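Local coordinates for uncharacterized protein (Parabacteroides merdae, PDB 4R7F) that is of unknown function but contains immunoglobulin-like beta-sandwich domains and probably resembles, at its start, a plug protein of the type 9 secretion system, at residues A[3-8]-A[115-120]; A[53-58]-A[101-106]; A[62-67]-A[377-382]; A[170-175]-A[389-394]; A[300-305]-A[361-366]. All coordinates share one frame; numbering follows the deposited sequence.

Contact 1: residues A[3-8]-A[115-120]; sequences VKFFTD and NYAIQV
The carboxamide of Gln119, anchored by a hydrogen bond from its NE2 to Thr132 OG1 on the adjoining strand 129-138, meets the edge of the Phe5 ring. Gln119 CD lies in the plane of that ring, and Gln119 OE1 stands 3.8 Å from Phe5 CE2. The two side chains cross at about a right angle, with the ring and amide planes 74° apart. A bend at chi2 (-146°) brings the amide over to Phe5, although the Gln119 side chain does not set out straight at that residue. At the root of the Phe5 side chain, Ala117 CB packs 3.7 Å from Phe5 CB and obliquely reaches the ring at Phe5 CG, 4.0 Å away. Phe5 has CG anti to its carbonyl carbon (chi1 -62°), which sets the ring beside Ala117 and along to Gln119. The Phe5 backbone is tied down as well, its N bonded to the backbone of Trp64 and its O to Arg191 NH1. An N-terminal arm thus lies across a sheet face before continuing into strand 8-9, which pairs with strand 129-138 of the same sheet, in an immunoglobulin-like beta-sandwich.

Contact 2: residues A[53-58]-A[101-106]; sequences YAYNVV and LLLPND
Leu101 sets a methyl, CD2, almost squarely over one face of the Tyr55 ring, a CH-pi contact with CD2 3.9 Å from the ring centroid and 11° off the normal. Its second methyl, CD1, reaches toward the phenol end and lies 3.6 Å from Tyr55 CE1. With CG anti to its backbone N (chi1 170°), Leu101 can turn both methyls to the ring. Leu102 lends its carbonyl, whose O accepts a 2.7 Å bond from Asn105 ND2. Leu103 turns inward again and brings CD2 to 4.3 Å from Tyr55 CE2, an oblique approach. Here the principle of the beta-sandwich is plain: strands 53-60 and 96-103 belong to different sheets, and aromatic and leucine side chains fill the space between them. Were an alanine to stand at Tyr55, a gap would probably open between the sheets and the methyls of Leu101 would lose the ring they cover. Pro104, after a cis peptide bond, turns away from strand 53-58. Asn105 then meets the phenol end from the opposite direction, ND2 resting 3.5 Å from Tyr55 OH without a hydrogen bond, while its OD1 accepts from the backbone N atoms of Asp107 and Val108.

Contact 3: residues A[62-67]-A[377-382]; sequences ADWTQS and YVYYRP
Loop 62-67 comes nearest to strand 377-380 at Ala62 and Tyr379, where Ala62 CA and Tyr379 CA are 6.2 Å apart and each side chain sets out toward the other segment. The contact illustrates how a small residue can seat itself on an aromatic face. Ala62 CB stands over the Tyr379 ring, displaced toward the rim on the CB side, with Tyr379 CG as its closest atom at 3.4 Å. The methyl is 3.6 Å from the ring centroid and 22° off the normal, a close CH-pi contact. Tyr379 carries CG anti to its carbonyl carbon (chi1 -63°), and the ring runs along beneath the backbone of Ala62. At the far end of the ring a water takes up the polar work, donating to Ala62 O at 2.9 Å and to Tyr379 OH at 3.1 Å. The phenol has a second partner in Asn115 OD1, to which Tyr379 OH is hydrogen-bonded, and the hydroxyl is therefore gripped by two groups. Farther along the loop an Asx turn shapes the chain: Asp63 OD1 accepts from Thr65 N and, at 2.7 Å, from Thr65 OG1. The turn encloses Trp64, which has a positive phi and engages Arg191 in a cation-pi contact. Around this junction, strand 181-187 supplies Phe184 against Ala62, strand 129-138 presents Ser136 to both Trp64 and Tyr379, and Leu390 of strand 389-397 packs against Tyr379.

Contact 4: residues A[170-175]-A[389-394]; sequences KNFPIT and RLIGVT
Phe172 and Ile391 meet where a connection between the two sheets of a beta-sandwich, running from strand 160-168 toward helix 177-180 and strand 181-187, folds over strand 389-397. That strand carries a classic beta bulge, in which Ile391 and Gly392 both face Val378. In the first shell Ile391 CD1 is the shared atom: it touches Phe172 CE2 at 4.0 Å, the side chains crossing at about a right angle, and meets Ile174 CD1 tip to tip at 3.9 Å. Arg389 approaches the far end of the ring obliquely, its NH2 3.9 Å from Phe172 CZ and its guanidinium plane 86° from that of the ring. With CG anti to its backbone N (chi1 -165°), Phe172 extends its ring to both Ile391 and Arg389. A salt bridge from Arg389 NE to Glu139 OE2 helps to hold the charged group, and Tyr380 meets the Phe172 ring edge-to-face. Losing that ring to a serine is likely to leave Tyr380 without its aromatic mate and Ile391 CD1 covered on fewer sides. Farther out, the loop reaches the second subunit, where Tyr212 OH of that chain bonds to Lys170 N. Within the loop, Lys170 NZ donates to Asn171 OD1 at 3.2 Å from above the carbonyl plane.

Contact 5: residues A[300-305]-A[361-366]; sequences DPLPDG and GPIEGN
Leu302 projects from its loop into the angle between Pro362 and Ile363, and one methyl, CD2, makes the contact. Leu302 CD2 lies 3.7 Å from Pro362 CB, the leucine and proline side chains crossing at about a right angle. Toward Ile363 the same methyl is differently placed: Leu302 CD2 is 4.0 Å from Ile363 CG1 and about as far from its CD1, the two side chains crossing at a slant. Two neighbours in sequence thus offer two differently oriented apolar surfaces to a single methyl, a compact instance of how irregular loops can be joined without polar bonds. The torsions fit this role. Leu302 has CG anti to the carbonyl carbon (chi1 -75°), sending the side chain out toward 361-366, whereas the side chain of Ile363 sets out past Leu302 and its extended outer chain (chi2 156°) brings CG1 and CD1 near. Behind these residues the chain turns back on itself, and a weak 3.3 Å bond links Gly365 N to Gly361 O. Glu364 points elsewhere, its OE1 in a salt bridge with Arg259 NH2 and its OE2 in another with Arg225 NE. The backbone N of Leu302 is held by Tyr333 OH. The contact closes over one part of strand 342-352: Leu302 and Pro362 both touch Phe350, Ile363 touches Tyr348, and the 300-305 loop leads directly into strand 305-310, which pairs antiparallel with that same strand.

Overall arrangement
Contacts 2 and 3 are buried, and contacts 1, 4 and 5 partly so. Contacts 1 and 2 share a sheet, since strands 114-122 and 53-60 are neighbours in it, but contact 2 fills the interior of the sandwich with leucines on an aromatic face, whereas contact 1 lays an arm on the sheet. Contact 3 joins the loop after strand 53-60 to strand 373-380, which pairs with strand 389-397 of contact 4; it adds a water and a gripped phenol, and contact 4, whose loop reaches the second subunit, adds a guanidinium. Contact 5 stands apart, on the opposite side of the chain's centre from contact 2, and its loops meet through aliphatic groups.

Contact 1: residues A[3-8]-A[115-120]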
# COMPACT_ATOMS: atom_id res chain seq x y z
N VAL A 3 20.97 10.31 27.69
CA VAL A 3 21.27 10.49 26.25
C VAL A 3 20.51 9.52 25.35
O VAL A 3 20.43 8.32 25.65
CB VAL A 3 22.77 10.17 25.99
CG1 VAL A 3 23.11 10.11 24.51
CG2 VAL A 3 23.67 11.16 26.71
N LYS A 4 20.04 10.02 24.21
CA LYS A 4 19.24 9.25 23.26
C LYS A 4 20.05 8.88 22.04
O LYS A 4 20.86 9.67 21.58
CB LYS A 4 17.98 10.03 22.87
CG LYS A 4 16.94 9.98 23.99
CD LYS A 4 15.67 10.75 23.67
CE LYS A 4 14.96 11.09 24.97
NZ LYS A 4 13.48 11.18 24.81
N PHE A 5 19.81 7.67 21.54
CA PHE A 5 20.48 7.15 20.37
C PHE A 5 19.52 7.24 19.20
O PHE A 5 18.35 6.86 19.30
CB PHE A 5 20.92 5.69 20.57
CG PHE A 5 21.90 5.51 21.68
CD1 PHE A 5 21.47 5.52 22.98
CD2 PHE A 5 23.24 5.37 21.41
CE1 PHE A 5 22.39 5.41 24.02
CE2 PHE A 5 24.15 5.24 22.43
CZ PHE A 5 23.73 5.27 23.73
N PHE A 6 20.02 7.76 18.10
CA PHE A 6 19.23 7.93 16.91
C PHE A 6 20.15 7.80 15.74
O PHE A 6 21.36 8.03 15.85
CB PHE A 6 18.50 9.29 16.91
CG PHE A 6 19.39 10.49 17.04
CD1 PHE A 6 19.76 10.98 18.29
CD2 PHE A 6 19.80 11.19 15.92
CE1 PHE A 6 20.53 12.12 18.42
CE2 PHE A 6 20.59 12.34 16.04
CZ PHE A 6 20.96 12.81 17.29
N THR A 7 19.59 7.39 14.62
CA THR A 7 20.40 7.26 13.43
C THR A 7 20.92 8.62 13.03
O THR A 7 20.14 9.54 12.76
CB THR A 7 19.59 6.66 12.31
OG1 THR A 7 19.18 5.35 12.72
CG2 THR A 7 20.42 6.59 11.00
N ASP A 8 22.24 8.72 13.02
CA ASP A 8 22.96 9.97 12.71
C ASP A 8 24.42 9.72 12.30
O ASP A 8 25.03 8.75 12.69
CB ASP A 8 22.94 10.86 13.94
CG ASP A 8 23.23 12.31 13.62
OD1 ASP A 8 23.07 12.76 12.46
OD2 ASP A 8 23.64 13.01 14.57
N ASN A 115 14.87 -1.97 21.19
CA ASN A 115 15.54 -1.00 20.35
C ASN A 115 17.06 -1.23 20.37
O ASN A 115 17.65 -1.38 21.45
CB ASN A 115 15.21 0.38 20.86
CG ASN A 115 13.79 0.81 20.53
OD1 ASN A 115 13.16 0.25 19.64
ND2 ASN A 115 13.27 1.78 21.29
N TYR A 116 17.68 -1.27 19.20
CA TYR A 116 19.16 -1.45 19.09
C TYR A 116 19.83 -0.29 18.37
O TYR A 116 19.32 0.21 17.36
CB TYR A 116 19.53 -2.75 18.37
CG TYR A 116 19.24 -4.00 19.17
CD1 TYR A 116 18.00 -4.63 19.11
CD2 TYR A 116 20.19 -4.53 20.00
CE1 TYR A 116 17.73 -5.75 19.88
CE2 TYR A 116 19.93 -5.65 20.76
CZ TYR A 116 18.70 -6.25 20.70
OH TYR A 116 18.49 -7.36 21.45
N ALA A 117 20.98 0.15 18.90
CA ALA A 117 21.80 1.15 18.29
C ALA A 117 23.18 0.60 17.99
O ALA A 117 23.89 0.10 18.88
CB ALA A 117 21.89 2.36 19.17
N ILE A 118 23.55 0.68 16.72
CA ILE A 118 24.82 0.18 16.23
C ILE A 118 25.77 1.35 16.10
O ILE A 118 25.55 2.22 15.26
CB ILE A 118 24.68 -0.50 14.85
CG1 ILE A 118 23.74 -1.70 14.94
CG2 ILE A 118 26.02 -0.96 14.34
CD1 ILE A 118 24.00 -2.62 16.12
N GLN A 119 26.81 1.40 16.92
CA GLN A 119 27.75 2.52 16.85
C GLN A 119 28.98 2.03 16.14
O GLN A 119 29.50 0.99 16.49
CB GLN A 119 28.11 3.01 18.22
CG GLN A 119 26.90 3.23 19.06
CD GLN A 119 27.07 4.37 20.00
OE1 GLN A 119 27.57 4.21 21.12
NE2 GLN A 119 26.65 5.54 19.56
N VAL A 120 29.39 2.74 15.10
CA VAL A 120 30.52 2.34 14.29
C VAL A 120 31.68 3.31 14.51
O VAL A 120 31.49 4.48 14.84
CB VAL A 120 30.16 2.23 12.80
CG1 VAL A 120 31.37 1.86 11.96
CG2 VAL A 120 29.03 1.20 12.63

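Contact 2: residues A[53-58]-A[101-106]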
# COMPACT_ATOMS: atom_id res chain seq x y z
N TYR A 53 36.69 -0.50 9.87
CA TYR A 53 35.64 -0.07 10.80
C TYR A 53 35.13 -1.26 11.59
O TYR A 53 34.98 -2.36 11.06
CB TYR A 53 34.46 0.56 10.08
CG TYR A 53 34.77 1.76 9.22
CD1 TYR A 53 35.11 2.99 9.79
CD2 TYR A 53 34.63 1.70 7.83
CE1 TYR A 53 35.36 4.11 8.99
CE2 TYR A 53 34.87 2.82 7.03
CZ TYR A 53 35.25 4.01 7.61
OH TYR A 53 35.52 5.08 6.79
N ALA A 54 34.84 -1.01 12.86
CA ALA A 54 34.25 -1.98 13.75
C ALA A 54 32.99 -1.40 14.45
O ALA A 54 32.82 -0.19 14.52
CB ALA A 54 35.29 -2.39 14.79
N TYR A 55 32.12 -2.25 14.98
CA TYR A 55 30.89 -1.75 15.63
C TYR A 55 30.60 -2.33 17.01
O TYR A 55 31.07 -3.41 17.33
CB TYR A 55 29.68 -2.01 14.72
CG TYR A 55 29.39 -3.46 14.48
CD1 TYR A 55 30.08 -4.16 13.50
CD2 TYR A 55 28.40 -4.13 15.19
CE1 TYR A 55 29.82 -5.50 13.25
CE2 TYR A 55 28.12 -5.47 14.94
CZ TYR A 55 28.85 -6.15 13.97
OH TYR A 55 28.63 -7.48 13.68
N ASN A 56 29.85 -1.57 17.81
CA ASN A 56 29.24 -2.03 19.05
C ASN A 56 27.72 -2.04 18.98
O ASN A 56 27.11 -1.14 18.38
CB ASN A 56 29.59 -1.12 20.23
CG ASN A 56 31.07 -0.95 20.42
OD1 ASN A 56 31.86 -1.87 20.26
ND2 ASN A 56 31.44 0.25 20.78
N VAL A 57 27.11 -3.00 19.67
CA VAL A 57 25.67 -3.11 19.78
C VAL A 57 25.24 -2.52 21.12
O VAL A 57 25.73 -2.92 22.19
CB VAL A 57 25.25 -4.58 19.63
CG1 VAL A 57 23.75 -4.73 19.66
CG2 VAL A 57 25.79 -5.12 18.32
N VAL A 58 24.32 -1.55 21.07
CA VAL A 58 23.78 -0.94 22.28
C VAL A 58 22.30 -1.27 22.36
O VAL A 58 21.53 -0.99 21.44
CB VAL A 58 23.94 0.59 22.32
CG1 VAL A 58 23.27 1.15 23.55
CG2 VAL A 58 25.42 0.99 22.31
N LEU A 101 26.77 -4.07 6.32
CA LEU A 101 26.69 -4.88 7.52
C LEU A 101 25.25 -5.35 7.61
O LEU A 101 24.33 -4.53 7.62
CB LEU A 101 27.04 -4.03 8.74
CG LEU A 101 26.78 -4.63 10.12
CD1 LEU A 101 27.69 -5.82 10.38
CD2 LEU A 101 27.03 -3.58 11.17
N LEU A 102 25.07 -6.66 7.63
CA LEU A 102 23.78 -7.26 7.90
C LEU A 102 23.73 -7.73 9.35
O LEU A 102 24.71 -8.28 9.89
CB LEU A 102 23.54 -8.43 6.97
CG LEU A 102 23.66 -8.10 5.50
CD1 LEU A 102 23.38 -9.34 4.67
CD2 LEU A 102 22.72 -6.97 5.13
N LEU A 103 22.58 -7.53 9.98
CA LEU A 103 22.34 -8.01 11.32
C LEU A 103 20.95 -8.61 11.44
O LEU A 103 20.00 -8.11 10.86
CB LEU A 103 22.45 -6.86 12.29
CG LEU A 103 23.86 -6.36 12.58
CD1 LEU A 103 23.81 -4.96 13.18
CD2 LEU A 103 24.56 -7.32 13.52
N PRO A 104 20.81 -9.71 12.19
CA PRO A 104 21.90 -10.45 12.81
C PRO A 104 22.72 -11.18 11.73
O PRO A 104 22.29 -11.29 10.57
CB PRO A 104 21.16 -11.47 13.67
CG PRO A 104 19.95 -11.77 12.85
CD PRO A 104 19.53 -10.41 12.35
N ASN A 105 23.91 -11.65 12.09
CA ASN A 105 24.77 -12.34 11.14
C ASN A 105 25.48 -13.49 11.85
O ASN A 105 25.06 -13.88 12.94
CB ASN A 105 25.73 -11.33 10.48
CG ASN A 105 26.58 -10.58 11.49
OD1 ASN A 105 27.06 -11.16 12.46
ND2 ASN A 105 26.77 -9.29 11.28
N ASP A 106 26.53 -14.04 11.24
CA ASP A 106 27.28 -15.17 11.82
C ASP A 106 28.04 -14.79 13.11
O ASP A 106 28.31 -15.66 13.93
CB ASP A 106 28.29 -15.77 10.81
CG ASP A 106 27.65 -16.74 9.82
OD1 ASP A 106 26.42 -16.92 9.83
OD2 ASP A 106 28.40 -17.32 9.00

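Contact 3: residues A[62-67]-A[377-382]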
# COMPACT_ATOMS: atom_id res chain seq x y z
N ALA A 62 12.50 1.87 25.31
CA ALA A 62 11.52 2.36 24.37
C ALA A 62 11.82 3.77 23.88
O ALA A 62 11.63 4.06 22.70
CB ALA A 62 10.14 2.31 24.99
N ASP A 63 12.30 4.63 24.78
CA ASP A 63 12.60 6.02 24.45
C ASP A 63 14.00 6.25 23.85
O ASP A 63 14.41 7.38 23.66
CB ASP A 63 12.39 6.95 25.66
CG ASP A 63 13.40 6.72 26.79
OD1 ASP A 63 14.20 5.78 26.74
OD2 ASP A 63 13.36 7.50 27.75
N TRP A 64 14.68 5.17 23.51
CA TRP A 64 16.00 5.22 22.84
C TRP A 64 17.12 5.75 23.73
O TRP A 64 18.14 6.17 23.23
CB TRP A 64 15.93 5.96 21.49
CG TRP A 64 15.30 5.14 20.45
CD1 TRP A 64 13.98 5.20 20.01
CD2 TRP A 64 15.91 4.09 19.71
NE1 TRP A 64 13.76 4.25 19.04
CE2 TRP A 64 14.93 3.56 18.82
CE3 TRP A 64 17.18 3.54 19.69
CZ2 TRP A 64 15.20 2.54 17.94
CZ3 TRP A 64 17.46 2.51 18.80
CH2 TRP A 64 16.46 2.03 17.93
N THR A 65 16.90 5.72 25.05
CA THR A 65 18.00 5.78 25.99
C THR A 65 18.49 4.36 26.22
O THR A 65 17.72 3.40 26.09
CB THR A 65 17.56 6.34 27.35
OG1 THR A 65 16.58 5.48 27.95
CG2 THR A 65 17.02 7.74 27.24
N GLN A 66 19.76 4.23 26.60
CA GLN A 66 20.38 2.91 26.83
C GLN A 66 19.73 2.15 27.98
O GLN A 66 19.48 2.72 29.04
CB GLN A 66 21.86 3.06 27.11
CG GLN A 66 22.61 1.75 27.12
CD GLN A 66 24.13 1.95 27.20
OE1 GLN A 66 24.63 3.07 27.21
NE2 GLN A 66 24.84 0.86 27.24
N SER A 67 19.46 0.86 27.77
CA SER A 67 18.86 0.07 28.82
C SER A 67 19.96 -0.32 29.83
O SER A 67 21.13 -0.07 29.59
CB SER A 67 18.16 -1.17 28.24
OG SER A 67 19.10 -2.16 27.91
N TYR A 377 4.71 1.56 17.54
CA TYR A 377 5.60 0.66 18.26
C TYR A 377 5.04 0.50 19.66
O TYR A 377 4.82 1.50 20.35
CB TYR A 377 7.00 1.30 18.41
CG TYR A 377 7.83 1.37 17.14
CD1 TYR A 377 7.54 2.26 16.13
CD2 TYR A 377 8.91 0.55 16.98
CE1 TYR A 377 8.32 2.33 14.97
CE2 TYR A 377 9.69 0.60 15.86
CZ TYR A 377 9.40 1.50 14.86
OH TYR A 377 10.20 1.53 13.75
N VAL A 378 4.86 -0.75 20.07
CA VAL A 378 4.30 -1.08 21.34
C VAL A 378 5.36 -1.81 22.16
O VAL A 378 5.71 -2.91 21.85
CB VAL A 378 3.08 -2.00 21.15
CG1 VAL A 378 2.53 -2.42 22.51
CG2 VAL A 378 2.00 -1.31 20.32
N TYR A 379 5.83 -1.17 23.23
CA TYR A 379 6.84 -1.68 24.12
C TYR A 379 6.20 -2.10 25.44
O TYR A 379 5.20 -1.52 25.87
CB TYR A 379 7.87 -0.59 24.42
CG TYR A 379 8.63 -0.14 23.23
CD1 TYR A 379 9.79 -0.77 22.84
CD2 TYR A 379 8.16 0.89 22.45
CE1 TYR A 379 10.50 -0.34 21.73
CE2 TYR A 379 8.84 1.29 21.32
CZ TYR A 379 10.01 0.69 20.97
OH TYR A 379 10.67 1.10 19.82
N TYR A 380 6.77 -3.12 26.08
CA TYR A 380 6.10 -3.74 27.22
C TYR A 380 7.08 -3.85 28.33
O TYR A 380 8.17 -4.41 28.13
CB TYR A 380 5.62 -5.15 26.87
CG TYR A 380 5.16 -6.03 28.03
CD1 TYR A 380 4.10 -5.64 28.84
CD2 TYR A 380 5.68 -7.31 28.23
CE1 TYR A 380 3.61 -6.46 29.86
CE2 TYR A 380 5.20 -8.15 29.26
CZ TYR A 380 4.17 -7.71 30.08
OH TYR A 380 3.66 -8.47 31.10
N ARG A 381 6.70 -3.31 29.49
CA ARG A 381 7.52 -3.43 30.69
C ARG A 381 6.78 -3.53 32.01
O ARG A 381 6.46 -2.52 32.64
CB ARG A 381 8.50 -2.30 30.77
CG ARG A 381 9.55 -2.58 31.80
CD ARG A 381 10.74 -1.75 31.54
NE ARG A 381 11.61 -1.77 32.69
CZ ARG A 381 12.67 -0.99 32.81
NH1 ARG A 381 13.01 -0.15 31.83
NH2 ARG A 381 13.40 -1.07 33.90
N PRO A 382 6.51 -4.76 32.43
CA PRO A 382 5.81 -4.97 33.71
C PRO A 382 6.74 -4.69 34.89
O PRO A 382 7.95 -4.65 34.69
CB PRO A 382 5.44 -6.45 33.65
CG PRO A 382 6.57 -7.08 32.88
CD PRO A 382 7.04 -6.01 31.87
O HOH W 1 10.51 4.17 20.05

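Contact 4: residues A[170-175]-A[389-394]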
# COMPACT_ATOMS: atom_id res chain seq x y z
N LYS A 170 -5.35 -11.10 22.94
CA LYS A 170 -5.96 -12.32 23.47
C LYS A 170 -4.89 -13.36 23.85
O LYS A 170 -5.01 -14.02 24.87
CB LYS A 170 -6.94 -12.93 22.44
CG LYS A 170 -7.59 -14.22 22.95
CD LYS A 170 -8.74 -14.76 22.09
CE LYS A 170 -8.29 -15.16 20.68
NZ LYS A 170 -7.20 -16.17 20.53
N ASN A 171 -3.85 -13.48 23.03
CA ASN A 171 -2.79 -14.42 23.26
C ASN A 171 -1.59 -13.84 23.99
O ASN A 171 -0.60 -14.52 24.15
CB ASN A 171 -2.37 -15.06 21.94
CG ASN A 171 -3.49 -15.90 21.33
OD1 ASN A 171 -4.40 -16.33 22.04
ND2 ASN A 171 -3.44 -16.13 20.02
N PHE A 172 -1.68 -12.60 24.47
CA PHE A 172 -0.62 -12.05 25.31
C PHE A 172 -1.25 -11.12 26.35
O PHE A 172 -1.10 -9.91 26.28
CB PHE A 172 0.45 -11.33 24.48
CG PHE A 172 1.72 -11.06 25.22
CD1 PHE A 172 2.67 -12.06 25.39
CD2 PHE A 172 1.96 -9.80 25.79
CE1 PHE A 172 3.84 -11.82 26.09
CE2 PHE A 172 3.13 -9.56 26.49
CZ PHE A 172 4.07 -10.57 26.64
N PRO A 173 -1.99 -11.70 27.31
CA PRO A 173 -2.74 -10.86 28.22
C PRO A 173 -1.80 -9.96 28.98
O PRO A 173 -0.67 -10.35 29.27
CB PRO A 173 -3.44 -11.87 29.13
CG PRO A 173 -3.57 -13.10 28.28
CD PRO A 173 -2.27 -13.13 27.54
N ILE A 174 -2.24 -8.72 29.21
CA ILE A 174 -1.47 -7.73 29.98
C ILE A 174 -2.39 -7.11 31.02
O ILE A 174 -3.36 -6.42 30.68
CB ILE A 174 -0.92 -6.61 29.08
CG1 ILE A 174 0.08 -7.17 28.08
CG2 ILE A 174 -0.24 -5.54 29.89
CD1 ILE A 174 0.21 -6.30 26.85
N THR A 175 -2.10 -7.35 32.29
CA THR A 175 -3.00 -6.94 33.37
C THR A 175 -3.21 -5.42 33.46
O THR A 175 -4.35 -4.99 33.51
CB THR A 175 -2.55 -7.49 34.72
OG1 THR A 175 -2.20 -8.88 34.57
CG2 THR A 175 -3.65 -7.35 35.73
N ARG A 389 10.63 -4.57 26.24
CA ARG A 389 10.39 -5.44 25.09
C ARG A 389 9.51 -4.76 24.09
O ARG A 389 8.63 -3.98 24.45
CB ARG A 389 9.71 -6.73 25.54
CG ARG A 389 10.61 -7.60 26.40
CD ARG A 389 9.80 -8.60 27.20
NE ARG A 389 9.21 -9.62 26.34
CZ ARG A 389 8.32 -10.52 26.77
NH1 ARG A 389 7.89 -10.48 28.01
NH2 ARG A 389 7.83 -11.44 25.95
N LEU A 390 9.77 -5.07 22.83
CA LEU A 390 8.97 -4.58 21.76
C LEU A 390 8.07 -5.74 21.33
O LEU A 390 8.54 -6.67 20.68
CB LEU A 390 9.89 -4.10 20.63
CG LEU A 390 9.24 -3.64 19.33
CD1 LEU A 390 8.25 -2.55 19.64
CD2 LEU A 390 10.24 -3.16 18.28
N ILE A 391 6.80 -5.67 21.70
CA ILE A 391 5.87 -6.78 21.55
C ILE A 391 4.92 -6.64 20.36
O ILE A 391 4.19 -7.55 20.00
CB ILE A 391 5.08 -7.04 22.85
CG1 ILE A 391 4.20 -5.86 23.27
CG2 ILE A 391 6.01 -7.46 23.97
CD1 ILE A 391 3.12 -6.24 24.26
N GLY A 392 4.94 -5.47 19.74
CA GLY A 392 4.18 -5.25 18.54
C GLY A 392 4.61 -4.01 17.81
O GLY A 392 5.03 -3.00 18.42
N VAL A 393 4.49 -4.06 16.49
CA VAL A 393 4.81 -2.93 15.67
C VAL A 393 4.04 -3.05 14.39
O VAL A 393 3.82 -4.15 13.92
CB VAL A 393 6.33 -2.83 15.44
CG1 VAL A 393 6.85 -4.06 14.72
CG2 VAL A 393 6.67 -1.59 14.64
N THR A 394 3.58 -1.94 13.85
CA THR A 394 2.88 -1.94 12.57
C THR A 394 3.05 -0.58 11.90
O THR A 394 3.27 0.41 12.56
CB THR A 394 1.39 -2.27 12.73
OG1 THR A 394 0.85 -2.57 11.45
CG2 THR A 394 0.58 -1.10 13.28

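Contact 5: residues A[300-305]-A[361-366]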
# COMPACT_ATOMS: atom_id res chain seq x y z
N ASP A 300 10.39 34.85 1.24
CA ASP A 300 10.88 35.78 2.25
C ASP A 300 11.27 34.95 3.43
O ASP A 300 10.70 33.87 3.60
CB ASP A 300 9.76 36.71 2.68
CG ASP A 300 9.51 37.84 1.68
OD1 ASP A 300 10.32 38.04 0.72
OD2 ASP A 300 8.53 38.56 1.91
N PRO A 301 12.22 35.42 4.26
CA PRO A 301 12.57 34.55 5.37
C PRO A 301 11.43 34.47 6.39
O PRO A 301 10.76 35.47 6.68
CB PRO A 301 13.80 35.23 5.97
CG PRO A 301 13.54 36.69 5.75
CD PRO A 301 12.88 36.74 4.37
N LEU A 302 11.22 33.27 6.91
CA LEU A 302 10.22 33.04 7.91
C LEU A 302 10.76 33.44 9.28
O LEU A 302 11.82 32.98 9.69
CB LEU A 302 9.78 31.58 7.93
CG LEU A 302 8.86 31.10 6.82
CD1 LEU A 302 9.60 31.13 5.50
CD2 LEU A 302 8.44 29.66 7.09
N PRO A 303 9.99 34.27 9.99
CA PRO A 303 10.37 34.79 11.31
C PRO A 303 10.18 33.78 12.42
O PRO A 303 9.40 32.85 12.26
CB PRO A 303 9.39 35.95 11.53
CG PRO A 303 8.20 35.59 10.70
CD PRO A 303 8.73 34.87 9.50
N ASP A 304 10.89 33.97 13.52
CA ASP A 304 10.68 33.20 14.75
C ASP A 304 10.92 31.70 14.56
O ASP A 304 10.25 30.88 15.17
CB ASP A 304 9.25 33.43 15.27
CG ASP A 304 8.88 34.92 15.37
OD1 ASP A 304 9.72 35.71 15.84
OD2 ASP A 304 7.75 35.29 14.96
N GLY A 305 11.87 31.34 13.69
CA GLY A 305 12.20 29.95 13.52
C GLY A 305 13.25 29.74 12.48
O GLY A 305 13.78 30.72 11.91
N GLY A 361 3.57 22.78 7.83
CA GLY A 361 2.57 23.77 7.47
C GLY A 361 3.07 24.99 6.72
O GLY A 361 2.48 25.39 5.72
N PRO A 362 4.12 25.63 7.22
CA PRO A 362 4.51 26.94 6.65
C PRO A 362 5.03 26.88 5.21
O PRO A 362 4.68 27.71 4.40
CB PRO A 362 5.57 27.44 7.63
CG PRO A 362 5.29 26.75 8.92
CD PRO A 362 4.80 25.37 8.51
N ILE A 363 5.82 25.87 4.86
CA ILE A 363 6.38 25.79 3.50
C ILE A 363 5.74 24.71 2.59
O ILE A 363 5.60 24.90 1.37
CB ILE A 363 7.89 25.54 3.63
CG1 ILE A 363 8.50 26.72 4.38
CG2 ILE A 363 8.53 25.31 2.26
CD1 ILE A 363 9.78 26.41 5.08
N GLU A 364 5.40 23.57 3.18
CA GLU A 364 4.91 22.45 2.41
C GLU A 364 3.39 22.43 2.37
O GLU A 364 2.81 21.93 1.43
CB GLU A 364 5.46 21.13 2.94
CG GLU A 364 6.98 21.05 2.90
CD GLU A 364 7.59 21.28 1.53
OE1 GLU A 364 6.87 21.47 0.51
OE2 GLU A 364 8.85 21.26 1.45
N GLY A 365 2.78 23.02 3.39
CA GLY A 365 1.33 23.02 3.55
C GLY A 365 0.84 21.74 4.22
O GLY A 365 1.59 20.77 4.35
N ASN A 366 -0.42 21.76 4.64
CA ASN A 366 -1.04 20.64 5.33
C ASN A 366 -2.36 20.33 4.61
O ASN A 366 -3.31 21.10 4.67
CB ASN A 366 -1.27 20.96 6.81
CG ASN A 366 -0.00 20.88 7.65
OD1 ASN A 366 0.90 20.08 7.37
ND2 ASN A 366 0.09 21.74 8.67